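Local structure of transglutaminase-like enzymes, putative cysteine protease (Cytophaga hutchinsonii, 3ISR) at residues Phe30-His35 / Arg68-Lys73; Glu47-Thr52 / Phe80-Thr85; Ala148-Ile153 / Ile227-Thr232; Gly179-Phe184 / Phe214-Glu219. The protein probably acts as a transglutaminase-like cysteine protease, with a substrate that remains to be established. All coordinates share one frame; numbering follows the deposited sequence.

Contact 1: Phe30-His35 / Arg68-Lys73; sequences FIFNVH and RFVRLK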
# COMPACT_ATOMS: atom_id res chain seq x y z
N PHE B 30 -25.07 -2.70 16.67
CA PHE B 30 -25.20 -2.89 15.23
C PHE B 30 -25.87 -1.68 14.63
O PHE B 30 -26.82 -1.14 15.21
CB PHE B 30 -26.07 -4.11 14.92
CG PHE B 30 -25.47 -5.40 15.36
CD1 PHE B 30 -24.85 -6.24 14.44
CD2 PHE B 30 -25.54 -5.79 16.69
CE1 PHE B 30 -24.30 -7.46 14.85
CE2 PHE B 30 -24.99 -7.00 17.11
CZ PHE B 30 -24.37 -7.83 16.18
N ILE B 31 -25.39 -1.26 13.47
CA ILE B 31 -26.13 -0.32 12.66
C ILE B 31 -26.32 -1.01 11.34
O ILE B 31 -25.33 -1.31 10.64
CB ILE B 31 -25.38 1.00 12.42
CG1 ILE B 31 -24.98 1.64 13.75
CG2 ILE B 31 -26.27 1.97 11.59
CD1 ILE B 31 -24.14 2.92 13.58
N PHE B 32 -27.58 -1.27 11.01
CA PHE B 32 -27.91 -1.99 9.80
C PHE B 32 -28.45 -1.07 8.72
O PHE B 32 -29.02 -0.02 9.00
CB PHE B 32 -28.98 -3.05 10.11
CG PHE B 32 -28.51 -4.17 10.97
CD1 PHE B 32 -27.55 -5.07 10.50
CD2 PHE B 32 -29.05 -4.36 12.23
CE1 PHE B 32 -27.13 -6.13 11.29
CE2 PHE B 32 -28.63 -5.42 13.03
CZ PHE B 32 -27.67 -6.30 12.55
N ASN B 33 -28.29 -1.49 7.47
CA ASN B 33 -28.90 -0.78 6.36
C ASN B 33 -29.57 -1.76 5.42
O ASN B 33 -28.94 -2.20 4.44
CB ASN B 33 -27.86 0.05 5.62
CG ASN B 33 -28.48 0.97 4.61
OD1 ASN B 33 -29.64 1.43 4.76
ND2 ASN B 33 -27.73 1.26 3.56
N VAL B 34 -30.82 -2.11 5.74
CA VAL B 34 -31.58 -3.11 4.97
C VAL B 34 -32.91 -2.63 4.40
O VAL B 34 -33.43 -3.23 3.46
CB VAL B 34 -31.79 -4.45 5.78
CG1 VAL B 34 -30.45 -5.03 6.25
CG2 VAL B 34 -32.73 -4.25 6.96
N HIS B 35 -33.48 -1.56 4.98
CA HIS B 35 -34.73 -0.96 4.51
C HIS B 35 -34.64 -0.37 3.10
O HIS B 35 -33.63 0.26 2.74
CB HIS B 35 -35.13 0.17 5.43
CG HIS B 35 -35.70 -0.29 6.73
ND1 HIS B 35 -34.92 -0.81 7.74
CD2 HIS B 35 -36.97 -0.31 7.19
CE1 HIS B 35 -35.69 -1.15 8.76
NE2 HIS B 35 -36.94 -0.85 8.45
N ARG B 68 -31.68 4.58 5.19
CA ARG B 68 -32.44 4.39 6.40
C ARG B 68 -31.67 3.41 7.23
O ARG B 68 -31.60 2.22 6.88
CB ARG B 68 -33.83 3.81 6.09
CG ARG B 68 -34.68 4.74 5.25
CD ARG B 68 -35.95 4.05 4.77
NE ARG B 68 -36.82 3.68 5.88
CZ ARG B 68 -37.82 2.80 5.81
NH1 ARG B 68 -38.12 2.18 4.68
NH2 ARG B 68 -38.56 2.56 6.90
N PHE B 69 -31.10 3.89 8.32
CA PHE B 69 -30.33 3.02 9.21
C PHE B 69 -31.20 2.56 10.37
O PHE B 69 -32.10 3.27 10.78
CB PHE B 69 -29.12 3.78 9.74
CG PHE B 69 -28.11 4.15 8.68
CD1 PHE B 69 -27.34 3.17 8.06
CD2 PHE B 69 -27.93 5.48 8.32
CE1 PHE B 69 -26.39 3.49 7.07
CE2 PHE B 69 -26.98 5.84 7.34
CZ PHE B 69 -26.20 4.84 6.70
N VAL B 70 -30.93 1.36 10.89
CA VAL B 70 -31.56 0.92 12.13
C VAL B 70 -30.49 0.41 13.07
O VAL B 70 -29.56 -0.27 12.65
CB VAL B 70 -32.66 -0.18 11.93
CG1 VAL B 70 -33.88 0.38 11.18
CG2 VAL B 70 -32.10 -1.38 11.21
N ARG B 71 -30.62 0.74 14.35
CA ARG B 71 -29.60 0.31 15.29
C ARG B 71 -30.18 -0.34 16.54
O ARG B 71 -31.27 0.02 17.00
CB ARG B 71 -28.67 1.46 15.67
CG ARG B 71 -29.37 2.68 16.18
CD ARG B 71 -28.36 3.75 16.64
NE ARG B 71 -29.07 5.01 16.84
CZ ARG B 71 -28.47 6.18 17.04
NH1 ARG B 71 -29.22 7.27 17.20
NH2 ARG B 71 -27.15 6.27 17.09
N LEU B 72 -29.42 -1.29 17.07
CA LEU B 72 -29.78 -2.03 18.26
C LEU B 72 -28.50 -2.47 18.95
O LEU B 72 -27.44 -2.50 18.32
CB LEU B 72 -30.61 -3.27 17.89
CG LEU B 72 -30.04 -4.35 16.96
CD1 LEU B 72 -29.03 -5.24 17.67
CD2 LEU B 72 -31.21 -5.20 16.44
N LYS B 73 -28.61 -2.80 20.23
CA LYS B 73 -27.48 -3.37 20.95
C LYS B 73 -27.82 -4.79 21.40
O LYS B 73 -28.98 -5.10 21.68
CB LYS B 73 -27.03 -2.47 22.11
CG LYS B 73 -28.09 -2.18 23.17
CD LYS B 73 -27.58 -1.18 24.22
CE LYS B 73 -28.25 -1.44 25.57
NZ LYS B 73 -28.19 -0.28 26.52
O HOH W 1 -32.05 -0.51 7.59
O HOH W 2 -32.20 2.65 3.17
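His35 and Arg68 meet where strands 28-32 and 69-74 separate. The His35 CB already lies over the guanidinium, 3.7 Å from Arg68 NH1, and shares that face with CD2; the two side chains cross at about a right angle. CD2 is offset toward the rim, 3.3 Å from Arg68 NH2; with the planes 60° apart, this is no flat stack. On the other branch ND1 holds a water in the plane of the ring at 2.9 Å, and that water accepts from Val34 N and donates to Arg68 O. CE1 finishes against Val70 CG1 at 3.4 Å, while NE2 stays 4.1 Å from Arg68 NH2 without touching it. Arg68 itself is tied down outside the pair by salt bridges to Glu47 and Glu59.

Deeper in the ladder Phe32 and Val70 form a hydrogen-bonded pair, Phe32 N reaching Val70 O at 2.8 Å, while Phe32 CB packs on Val70 CG2. Phe30 and Leu72 repeat the pairing, CD2 against CD1 at 3.7 Å. On the opposite face Ile31 CG2 rests on Phe69 CB. These are the two central strands of a four-stranded antiparallel sheet in the N-terminal domain of this transglutaminase-like protein.

Contact 2: Glu47-Thr52 / Phe80-Thr85; sequences ESLIVT and FSMSYT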
# COMPACT_ATOMS: atom_id res chain seq x y z
N GLU B 47 -44.16 -2.58 4.49
CA GLU B 47 -42.93 -3.18 5.03
C GLU B 47 -43.11 -3.72 6.45
O GLU B 47 -43.94 -3.23 7.21
CB GLU B 47 -41.75 -2.18 4.98
CG GLU B 47 -41.87 -1.01 5.96
CD GLU B 47 -40.68 -0.06 5.91
OE1 GLU B 47 -39.77 -0.25 5.07
OE2 GLU B 47 -40.66 0.90 6.70
N SER B 48 -42.30 -4.72 6.79
CA SER B 48 -42.29 -5.31 8.14
C SER B 48 -40.86 -5.68 8.58
O SER B 48 -40.09 -6.26 7.81
CB SER B 48 -43.21 -6.55 8.16
OG SER B 48 -43.01 -7.32 9.34
N LEU B 49 -40.51 -5.33 9.82
CA LEU B 49 -39.20 -5.63 10.41
C LEU B 49 -39.34 -6.41 11.72
O LEU B 49 -39.93 -5.91 12.68
CB LEU B 49 -38.42 -4.32 10.66
CG LEU B 49 -37.02 -4.45 11.26
CD1 LEU B 49 -36.03 -4.93 10.20
CD2 LEU B 49 -36.59 -3.10 11.83
N ILE B 50 -38.82 -7.64 11.74
CA ILE B 50 -38.94 -8.52 12.91
C ILE B 50 -37.58 -8.92 13.46
O ILE B 50 -36.76 -9.47 12.74
CB ILE B 50 -39.72 -9.83 12.57
CG1 ILE B 50 -41.09 -9.54 11.93
CG2 ILE B 50 -39.86 -10.74 13.81
CD1 ILE B 50 -41.98 -8.56 12.71
N VAL B 51 -37.37 -8.66 14.75
CA VAL B 51 -36.15 -9.10 15.45
C VAL B 51 -36.49 -10.31 16.35
O VAL B 51 -37.46 -10.27 17.11
CB VAL B 51 -35.51 -7.94 16.27
CG1 VAL B 51 -34.24 -8.41 16.97
CG2 VAL B 51 -35.18 -6.73 15.35
N THR B 52 -35.71 -11.39 16.24
CA THR B 52 -35.89 -12.57 17.09
C THR B 52 -34.66 -12.80 17.95
O THR B 52 -33.60 -13.08 17.41
CB THR B 52 -36.12 -13.84 16.24
OG1 THR B 52 -37.26 -13.64 15.40
CG2 THR B 52 -36.35 -15.08 17.15
N PHE B 80 -29.16 -13.49 17.74
CA PHE B 80 -30.44 -12.89 17.33
C PHE B 80 -30.59 -12.96 15.82
O PHE B 80 -29.60 -13.11 15.12
CB PHE B 80 -30.58 -11.45 17.82
CG PHE B 80 -29.71 -10.46 17.07
CD1 PHE B 80 -30.23 -9.73 16.00
CD2 PHE B 80 -28.38 -10.27 17.43
CE1 PHE B 80 -29.44 -8.82 15.29
CE2 PHE B 80 -27.57 -9.36 16.72
CZ PHE B 80 -28.11 -8.64 15.65
N SER B 81 -31.82 -12.89 15.34
CA SER B 81 -32.12 -12.82 13.91
C SER B 81 -32.95 -11.59 13.62
O SER B 81 -33.74 -11.14 14.45
CB SER B 81 -32.91 -14.05 13.45
OG SER B 81 -32.15 -15.22 13.67
N MSE B 82 -32.76 -11.03 12.43
CA MSE B 82 -33.53 -9.88 11.99
C MSE B 82 -34.08 -10.19 10.62
O MSE B 82 -33.34 -10.63 9.75
CB MSE B 82 -32.64 -8.64 11.92
CG MSE B 82 -33.42 -7.39 11.55
SE MSE B 82 -32.25 -5.84 11.47
CE MSE B 82 -31.16 -6.40 9.93
N SER B 83 -35.37 -9.96 10.44
CA SER B 83 -36.03 -10.25 9.17
C SER B 83 -36.72 -9.00 8.65
O SER B 83 -37.44 -8.35 9.39
CB SER B 83 -37.07 -11.36 9.39
OG SER B 83 -37.85 -11.55 8.22
N TYR B 84 -36.48 -8.66 7.37
CA TYR B 84 -37.09 -7.50 6.72
C TYR B 84 -37.82 -7.94 5.47
O TYR B 84 -37.26 -8.67 4.63
CB TYR B 84 -36.03 -6.43 6.36
CG TYR B 84 -36.59 -5.24 5.60
CD1 TYR B 84 -37.36 -4.28 6.25
CD2 TYR B 84 -36.37 -5.09 4.23
CE1 TYR B 84 -37.90 -3.18 5.55
CE2 TYR B 84 -36.90 -4.01 3.53
CZ TYR B 84 -37.66 -3.06 4.20
OH TYR B 84 -38.17 -1.97 3.53
N THR B 85 -39.08 -7.50 5.33
CA THR B 85 -39.89 -7.82 4.16
C THR B 85 -40.64 -6.57 3.70
O THR B 85 -41.13 -5.80 4.52
CB THR B 85 -40.90 -8.96 4.51
OG1 THR B 85 -40.18 -10.09 5.02
CG2 THR B 85 -41.70 -9.38 3.30
O HOH W 3 -40.25 -9.30 8.02
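Tyr84 OH donates to Glu47 OE1 at 2.8 Å, meeting the oxygen nearly along its C-O axis. The carboxylate oxygen lies in the plane of the phenol ring, at its edge, although the two planes are turned 77° apart. Glu47 CG stands between the backbone N and the carbonyl carbon (chi1 70°), and the rest of the chain runs out extended to the hydroxyl. The second oxygen, OE2, is engaged by Arg68, and the hydroxyl of Tyr84 has another partner in Ala36 N. A phenylalanine in place of Tyr84 would probably leave Glu47 OE1 and Ala36 N each without this mate and the carboxylate less firmly fixed.

Six backbone hydrogen bonds join the strands through the pairs Ser48-Thr85, Ile50-Ser83 and Thr52-Ser81; the bond from Ile50 N to Ser83 O measures 2.8 Å. On the face carrying these residues a water donates to Ser48 O and lies 3.1 Å from Thr85 OG1, while Ser83 OG pairs with His17.

The face of Leu49, Val51, Met82 and Tyr84 is mainly apolar away from the Glu47-Tyr84 bond. Leu49 CD1 touches Met82 CG, on a selenomethionine, at 3.8 Å and Tyr84 CB at 4.1 Å. Val51 divides its methyls, CG2 against Met82 CG at 4.2 Å and CG1 near Phe80 CD1. Phe80 and Met82 continue onto Phe32 of strand 28-32. A regular antiparallel ladder, largely polar on one face and packed on a second sheet by the other, is characteristic of a beta-sandwich.

Contact 3: Ala148-Ile153 / Ile227-Thr232; sequences AITDWI and IIFDAT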
# COMPACT_ATOMS: atom_id res chain seq x y z
N ALA B 148 -17.42 3.11 -21.10
CA ALA B 148 -16.13 2.48 -21.36
C ALA B 148 -15.43 2.03 -20.08
O ALA B 148 -14.74 1.00 -20.06
CB ALA B 148 -15.22 3.40 -22.15
N ILE B 149 -15.59 2.83 -19.02
CA ILE B 149 -15.05 2.48 -17.71
C ILE B 149 -15.70 1.18 -17.25
O ILE B 149 -15.00 0.24 -16.83
CB ILE B 149 -15.28 3.62 -16.67
CG1 ILE B 149 -14.31 4.76 -16.94
CG2 ILE B 149 -15.11 3.09 -15.20
CD1 ILE B 149 -14.62 6.04 -16.17
N THR B 150 -17.02 1.13 -17.38
CA THR B 150 -17.83 0.02 -16.90
C THR B 150 -17.47 -1.24 -17.68
O THR B 150 -17.33 -2.33 -17.09
CB THR B 150 -19.33 0.38 -17.05
OG1 THR B 150 -19.60 1.54 -16.25
CG2 THR B 150 -20.21 -0.75 -16.57
N ASP B 151 -17.31 -1.10 -18.99
CA ASP B 151 -16.95 -2.23 -19.82
C ASP B 151 -15.50 -2.69 -19.55
O ASP B 151 -15.23 -3.89 -19.49
CB ASP B 151 -17.18 -1.92 -21.31
CG ASP B 151 -18.67 -1.82 -21.68
OD1 ASP B 151 -19.54 -2.26 -20.88
OD2 ASP B 151 -18.98 -1.30 -22.79
N TRP B 152 -14.58 -1.73 -19.38
CA TRP B 152 -13.20 -2.10 -19.04
C TRP B 152 -13.17 -2.94 -17.75
O TRP B 152 -12.51 -3.97 -17.71
CB TRP B 152 -12.30 -0.86 -18.91
CG TRP B 152 -10.86 -1.25 -18.71
CD1 TRP B 152 -9.92 -1.44 -19.68
CD2 TRP B 152 -10.22 -1.55 -17.46
NE1 TRP B 152 -8.72 -1.82 -19.11
CE2 TRP B 152 -8.89 -1.91 -17.75
CE3 TRP B 152 -10.65 -1.55 -16.13
CZ2 TRP B 152 -7.97 -2.25 -16.74
CZ3 TRP B 152 -9.74 -1.91 -15.12
CH2 TRP B 152 -8.41 -2.26 -15.44
N ILE B 153 -13.90 -2.52 -16.72
CA ILE B 153 -13.91 -3.26 -15.46
C ILE B 153 -14.46 -4.67 -15.67
O ILE B 153 -13.89 -5.65 -15.19
CB ILE B 153 -14.72 -2.51 -14.38
CG1 ILE B 153 -14.02 -1.18 -14.04
CG2 ILE B 153 -14.88 -3.37 -13.11
CD1 ILE B 153 -14.87 -0.20 -13.21
N ILE B 227 -27.06 8.50 -13.56
CA ILE B 227 -27.26 7.40 -14.47
C ILE B 227 -26.61 6.18 -13.84
O ILE B 227 -25.45 6.24 -13.45
CB ILE B 227 -26.58 7.65 -15.84
CG1 ILE B 227 -27.05 8.98 -16.48
CG2 ILE B 227 -26.80 6.46 -16.79
CD1 ILE B 227 -28.58 9.09 -16.76
N ILE B 228 -27.35 5.08 -13.77
CA ILE B 228 -26.86 3.87 -13.12
C ILE B 228 -26.00 2.98 -14.02
O ILE B 228 -26.26 2.84 -15.22
CB ILE B 228 -28.04 3.06 -12.50
CG1 ILE B 228 -27.48 2.05 -11.48
CG2 ILE B 228 -28.89 2.39 -13.58
CD1 ILE B 228 -28.39 1.82 -10.28
N PHE B 229 -24.96 2.38 -13.44
CA PHE B 229 -24.03 1.51 -14.17
C PHE B 229 -23.65 0.34 -13.29
O PHE B 229 -23.58 0.49 -12.07
CB PHE B 229 -22.74 2.25 -14.52
CG PHE B 229 -22.92 3.34 -15.54
CD1 PHE B 229 -22.71 3.08 -16.89
CD2 PHE B 229 -23.28 4.62 -15.14
CE1 PHE B 229 -22.88 4.10 -17.85
CE2 PHE B 229 -23.47 5.64 -16.09
CZ PHE B 229 -23.26 5.38 -17.44
N ASP B 230 -23.37 -0.82 -13.88
CA ASP B 230 -23.01 -1.98 -13.07
C ASP B 230 -22.02 -2.82 -13.85
O ASP B 230 -22.41 -3.57 -14.73
CB ASP B 230 -24.27 -2.81 -12.72
CG ASP B 230 -23.95 -4.09 -11.97
OD1 ASP B 230 -22.80 -4.32 -11.57
OD2 ASP B 230 -24.88 -4.91 -11.80
N ALA B 231 -20.75 -2.68 -13.51
CA ALA B 231 -19.68 -3.36 -14.21
C ALA B 231 -19.66 -4.87 -14.00
O ALA B 231 -18.95 -5.56 -14.73
CB ALA B 231 -18.31 -2.75 -13.87
N THR B 232 -20.44 -5.39 -13.05
CA THR B 232 -20.50 -6.87 -12.90
C THR B 232 -21.32 -7.51 -14.01
O THR B 232 -21.15 -8.70 -14.29
CB THR B 232 -21.11 -7.35 -11.54
OG1 THR B 232 -22.51 -7.03 -11.50
CG2 THR B 232 -20.36 -6.74 -10.34
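Asp230, whose backbone carbonyl carbon touches Thr150 CG2, has its OD1 gripped twice by Thr232. Thr232 OG1 donates to it at 2.7 Å from the syn side, and Thr232 N reaches it at 3.0 Å from well above the carboxylate plane; both come from the same face. The N-H bond closes an Asx turn at the end of strand 225-229, in the helix-and-sheet core of the transglutaminase-like fold. With OD1 held in this way, OD2 is directed to His215 NE2, consistent with the aspartate of a Cys-His-Asp triad.

Helix 142-156 covers this turn through Thr150 and Ile153. Thr150 CG2, anti to the backbone N, presses on the backbone of the turn, 3.6 Å from Ala231 CA. Its OG1, anti to the carbonyl carbon (chi1 -61°), bonds to Val146 O of the preceding helical turn and lies 3.5 Å from Phe229 CD1, the side chains crossing at about a right angle. An alanine at Thr150 would probably open a gap between the helix and both Ala231 and Phe229, and leave Val146 O without its hydroxyl partner.

Between the two segments the contact is packing; just beyond them Asp151 pairs with Arg233 in a salt bridge. The Ala231 methyl fits against the helix: its CB contacts Thr150 O at 3.4 Å and Ile153 CG2 at 3.6 Å.

Contact 4: Gly179-Phe184 / Phe214-Glu219; sequences GVCRDF and FHACFE
Cys181 and His215 meet between the start of helix 181-194 and strand 215-222, the arrangement expected of the catalytic cysteine and histidine in the transglutaminase-like, papain-related fold; Asp230 behind the imidazole would complete a catalytic triad. The sulfur-aromatic contact is oblique, with Cys181 SG 4.7 Å from the centroid of the His215 ring and 45° off its normal. The carbon of the same side chain approaches too, Cys181 CB lying 3.8 Å from His215 CE1. Cys181 SG stands between its own backbone N and carbonyl carbon (chi1 61°), which brings it alongside the strand.

Contacts with the strand backbone form a second group. Cys181 SG lies 3.4 Å from Ala216 N, and Cys181 CB is 3.4 Å from Ala216 O.

Apolar packing centres on Ala216, whose CB points toward the helix. It touches Cys181 SG at 3.9 Å and Arg182 CA at 4.0 Å, a close approach of helix to strand at a small residue. The Arg182 guanidinium bonds to Thr168 O and makes a cation-pi contact with Tyr122.

Hydrogen bonds shape the helix start, where Val180 is the N-cap residue. Val180 O accepts from Phe184 N at 3.1 Å, opening the helical pattern. Val180 N in turn donates to Asp183 OD2 at 2.9 Å, almost straight at 171° and onto the anti lone pair of that oxygen.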
# COMPACT_ATOMS: atom_id res chain seq x y z
N GLY B 179 -12.70 -9.34 -7.47
CA GLY B 179 -13.53 -8.80 -6.42
C GLY B 179 -14.97 -9.24 -6.61
O GLY B 179 -15.24 -10.13 -7.42
N VAL B 180 -15.86 -8.63 -5.83
CA VAL B 180 -17.29 -8.88 -5.90
C VAL B 180 -17.96 -7.53 -6.14
O VAL B 180 -17.25 -6.54 -6.41
CB VAL B 180 -17.81 -9.58 -4.62
CG1 VAL B 180 -17.34 -11.06 -4.58
CG2 VAL B 180 -17.37 -8.83 -3.35
N CYS B 181 -19.28 -7.45 -6.07
CA CYS B 181 -19.93 -6.22 -6.54
C CYS B 181 -19.43 -4.95 -5.83
O CYS B 181 -19.26 -3.93 -6.47
CB CYS B 181 -21.46 -6.33 -6.48
SG CYS B 181 -22.16 -6.61 -4.86
N ARG B 182 -19.22 -5.00 -4.51
CA ARG B 182 -18.74 -3.81 -3.78
C ARG B 182 -17.45 -3.24 -4.40
O ARG B 182 -17.28 -2.01 -4.54
CB ARG B 182 -18.50 -4.20 -2.32
CG ARG B 182 -17.90 -3.14 -1.39
CD ARG B 182 -17.70 -3.85 -0.03
NE ARG B 182 -17.33 -3.00 1.10
CZ ARG B 182 -16.09 -2.55 1.35
NH1 ARG B 182 -15.07 -2.80 0.52
NH2 ARG B 182 -15.89 -1.81 2.45
N ASP B 183 -16.57 -4.14 -4.80
CA ASP B 183 -15.29 -3.77 -5.38
C ASP B 183 -15.44 -3.21 -6.80
O ASP B 183 -14.73 -2.28 -7.17
CB ASP B 183 -14.36 -4.98 -5.39
CG ASP B 183 -14.25 -5.64 -4.02
OD1 ASP B 183 -13.84 -4.96 -3.04
OD2 ASP B 183 -14.61 -6.82 -3.88
N PHE B 184 -16.31 -3.81 -7.60
CA PHE B 184 -16.58 -3.31 -8.96
C PHE B 184 -17.19 -1.91 -8.89
O PHE B 184 -16.87 -1.04 -9.70
CB PHE B 184 -17.55 -4.25 -9.69
CG PHE B 184 -16.93 -5.50 -10.27
CD1 PHE B 184 -16.31 -6.44 -9.45
CD2 PHE B 184 -17.05 -5.78 -11.62
CE1 PHE B 184 -15.77 -7.62 -9.98
CE2 PHE B 184 -16.52 -6.97 -12.17
CZ PHE B 184 -15.89 -7.89 -11.35
N PHE B 214 -27.51 -9.03 -1.49
CA PHE B 214 -27.56 -7.56 -1.63
C PHE B 214 -26.65 -7.23 -2.79
O PHE B 214 -25.73 -7.98 -3.09
CB PHE B 214 -27.05 -6.87 -0.36
CG PHE B 214 -27.98 -6.97 0.81
CD1 PHE B 214 -29.20 -6.30 0.81
CD2 PHE B 214 -27.65 -7.73 1.92
CE1 PHE B 214 -30.07 -6.39 1.91
CE2 PHE B 214 -28.51 -7.83 3.03
CZ PHE B 214 -29.72 -7.14 3.01
N HIS B 215 -26.92 -6.12 -3.47
CA HIS B 215 -26.15 -5.81 -4.64
C HIS B 215 -25.60 -4.41 -4.51
O HIS B 215 -26.20 -3.58 -3.85
CB HIS B 215 -27.00 -5.93 -5.91
CG HIS B 215 -26.20 -5.98 -7.16
ND1 HIS B 215 -25.22 -6.93 -7.38
CD2 HIS B 215 -26.21 -5.20 -8.26
CE1 HIS B 215 -24.67 -6.74 -8.56
NE2 HIS B 215 -25.25 -5.69 -9.12
N ALA B 216 -24.45 -4.17 -5.11
CA ALA B 216 -23.85 -2.83 -5.13
C ALA B 216 -23.43 -2.46 -6.54
O ALA B 216 -22.85 -3.28 -7.25
CB ALA B 216 -22.63 -2.77 -4.16
N CYS B 217 -23.71 -1.22 -6.95
CA CYS B 217 -23.19 -0.69 -8.18
C CYS B 217 -22.97 0.81 -8.03
O CYS B 217 -22.74 1.30 -6.92
CB CYS B 217 -24.06 -1.06 -9.37
SG CYS B 217 -25.78 -0.66 -9.15
N PHE B 218 -22.98 1.55 -9.13
CA PHE B 218 -22.71 2.97 -9.00
C PHE B 218 -23.53 3.82 -9.96
O PHE B 218 -24.11 3.29 -10.92
CB PHE B 218 -21.19 3.25 -9.13
CG PHE B 218 -20.64 3.16 -10.54
CD1 PHE B 218 -20.45 4.31 -11.31
CD2 PHE B 218 -20.25 1.93 -11.07
CE1 PHE B 218 -19.93 4.21 -12.61
CE2 PHE B 218 -19.74 1.83 -12.34
CZ PHE B 218 -19.56 2.96 -13.11
N GLU B 219 -23.58 5.12 -9.69
CA GLU B 219 -24.29 6.06 -10.55
C GLU B 219 -23.35 7.20 -10.84
O GLU B 219 -22.57 7.59 -9.98
CB GLU B 219 -25.56 6.57 -9.87
CG GLU B 219 -26.62 5.46 -9.61
CD GLU B 219 -27.79 5.97 -8.78
OE1 GLU B 219 -27.54 6.60 -7.73
OE2 GLU B 219 -28.96 5.74 -9.16

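Contacts 1 and 2 belong to the N-terminal beta domain and lie with centres 11 Å apart, joined by the salt bridge of Arg68 NH2 to Glu47 OE2 at 2.7 Å and by packing between Phe30 and Phe80. Contacts 3 and 4, 10 Å apart between centres, share a sheet in the transglutaminase-like domain and together assemble the probable active site: the Asp230 OD2 to His215 NE2 distance is 2.8 Å, and Cys181, across contact 4 from His215, supplies the probable nucleophile. Val34 CG1 touches Phe214 CZ at 3.9 Å, linking contact 1 to contact 4. Contact 2 is farther off, its centre 24 Å from that of contact 4 and nearest atoms about 7 Å apart.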